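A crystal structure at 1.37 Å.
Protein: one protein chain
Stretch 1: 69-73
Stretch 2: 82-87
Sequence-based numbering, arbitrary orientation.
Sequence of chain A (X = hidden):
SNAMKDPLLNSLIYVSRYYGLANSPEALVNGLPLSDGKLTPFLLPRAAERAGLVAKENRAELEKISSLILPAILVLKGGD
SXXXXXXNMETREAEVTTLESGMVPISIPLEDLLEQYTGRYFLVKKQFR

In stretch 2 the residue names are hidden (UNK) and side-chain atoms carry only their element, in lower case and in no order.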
# COMPACT_ATOMS: atom_id res chain seq x y z
N ILE A 69 8.25 9.97 -2.72
CA ILE A 69 8.01 8.63 -3.27
C ILE A 69 6.56 8.21 -3.18
O ILE A 69 6.20 7.14 -3.71
CB ILE A 69 8.87 7.54 -2.55
CG1 ILE A 69 8.42 7.25 -1.11
CG2 ILE A 69 10.34 7.85 -2.71
CD1 ILE A 69 8.88 5.88 -0.63
N LEU A 70 5.72 9.04 -2.57
CA LEU A 70 4.35 8.61 -2.31
C LEU A 70 3.54 8.63 -3.62
O LEU A 70 3.84 9.43 -4.51
CB LEU A 70 3.78 9.53 -1.25
CG LEU A 70 4.52 9.46 0.10
CD1 LEU A 70 3.82 10.42 1.11
CD2 LEU A 70 4.66 8.07 0.68
N PRO A 71 2.51 7.79 -3.75
CA PRO A 71 1.99 6.88 -2.69
C PRO A 71 2.88 5.64 -2.48
O PRO A 71 3.42 5.06 -3.44
CB PRO A 71 0.62 6.45 -3.26
CG PRO A 71 0.79 6.56 -4.76
CD PRO A 71 1.66 7.84 -4.96
N ALA A 72 2.99 5.25 -1.22
CA ALA A 72 3.74 4.03 -0.82
C ALA A 72 2.78 3.07 -0.15
O ALA A 72 1.67 3.46 0.26
CB ALA A 72 4.85 4.39 0.13
N ILE A 73 3.15 1.80 -0.09
CA ILE A 73 2.30 0.85 0.61
C ILE A 73 2.93 0.50 1.95
O ILE A 73 4.06 -0.00 1.98
CB ILE A 73 2.06 -0.41 -0.24
CG1 ILE A 73 1.38 -0.05 -1.57
CG2 ILE A 73 1.29 -1.45 0.58
CD1 ILE A 73 1.17 -1.22 -2.54
N UNK A 82 -1.84 -0.35 4.27
CA UNK A 82 -2.56 0.78 3.70
C UNK A 82 -1.67 1.51 2.71
O UNK A 82 -0.46 1.26 2.63
s UNK A 82 -1.79 2.66 5.66
c UNK A 82 -3.09 1.76 4.76
N UNK A 83 -2.29 2.38 1.92
CA UNK A 83 -1.51 3.31 1.12
C UNK A 83 -1.22 4.53 1.99
O UNK A 83 -2.12 5.03 2.67
c UNK A 83 -2.28 3.78 -0.14
c UNK A 83 -2.71 2.55 -0.94
c UNK A 83 -1.44 4.70 -1.01
N UNK A 84 0.02 5.04 1.93
CA UNK A 84 0.34 6.34 2.49
C UNK A 84 0.35 7.32 1.33
O UNK A 84 1.19 7.22 0.41
c UNK A 84 3.59 7.58 4.36
c UNK A 84 1.15 8.15 4.84
c UNK A 84 2.14 7.68 3.75
c UNK A 84 1.75 6.33 3.15
N UNK A 85 -0.57 8.28 1.39
CA UNK A 85 -0.69 9.28 0.32
C UNK A 85 0.08 10.56 0.64
O UNK A 85 0.69 11.16 -0.26
c UNK A 85 -2.17 9.63 0.13
n UNK A 85 -3.59 7.77 0.72
c UNK A 85 -3.03 8.40 -0.24
o UNK A 85 -3.21 8.08 -1.42
N UNK A 86 0.10 10.97 1.91
CA UNK A 86 0.83 12.17 2.35
C UNK A 86 0.90 12.21 3.87
O UNK A 86 0.11 11.53 4.53
c UNK A 86 0.20 13.47 1.82
o UNK A 86 -1.07 13.71 2.39
N UNK A 87 1.82 13.01 4.41
CA UNK A 87 1.88 13.30 5.85
C UNK A 87 2.06 14.78 6.06
O UNK A 87 2.90 15.39 5.39
c UNK A 87 3.10 13.10 8.12
c UNK A 87 2.74 11.05 6.69
c UNK A 87 2.98 12.55 6.67
c UNK A 87 3.86 10.23 7.39

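Position 82 carries two side-chain atoms, one carbon followed by one sulfur, with no further carbon beyond the sulfur. The CA-to-CB bond points away from stretch 1 and the side chain stays out of contact with stretch 1, so the contact here belongs to the backbone: the O of position 82 lies 3.4 Å from CA of Ile73, in a CA-H...O arrangement. A lone carbon ending in sulfur identifies Cys82.

Position 83 has three carbons, one attached to CA and bearing the other two. All three atoms are carbon, so the side chain is apolar, and one arm packs 3.5 Å from CB of Pro71. CA of position 83 contributes as well, 3.3 Å from O of Ala72, in a CA-H...O contact. The residue is Val83, its chi1 in the t well, and the arm that meets the proline is CG1.

At position 84 there are four carbons, forked at the second. One terminal carbon approaches CD2 of Leu70 to 3.9 Å, an apolar contact between side-chain ends. Branching one carbon further out than in valine defines leucine, and Leu84 adopts chi1 t and chi2 p.

Position 85 shows two carbons, the second bearing one oxygen and one nitrogen: a short carboxamide. The CA-to-CB bond points away from stretch 1, and both polar atoms are hydrogen-bonded elsewhere in the structure. This is Asn85; its backbone O sits 3.5 Å from CD1 of Leu70.

Position 86 has one carbon and one oxygen. The side chain makes no close contact with stretch 1, whereas CA of position 86 lies 3.7 Å from CD1 of Leu70. A single carbon ending in a hydroxyl makes it Ser86.

Position 87 bears four carbons, forked at the first, with one arm two carbons long. No atom makes a contact with stretch 1, and the side chain stays out of reach of stretch 1. The pattern is that of Ile87.

The contact is built on an antiparallel pairing of Ala72 with Leu84, closed by two hydrogen bonds: Ala72 N donates to Leu84 O (3.1 Å), and Leu84 N donates to Ala72 O (2.8 Å). The next pair, Ile73 with Val83, is non-hydrogen-bonded, its CA atoms 4.6 Å apart. Leu84 O also receives a CA-H...O contact from Pro71 CA at 3.2 Å. Proline lacks an amide hydrogen, and a cis peptide bond precedes Pro71; beyond it, Leu70 extends the association through its side chain, which reaches the backbone of Asn85 and Ser86.

Stretch 2 82-87: CVLNSI
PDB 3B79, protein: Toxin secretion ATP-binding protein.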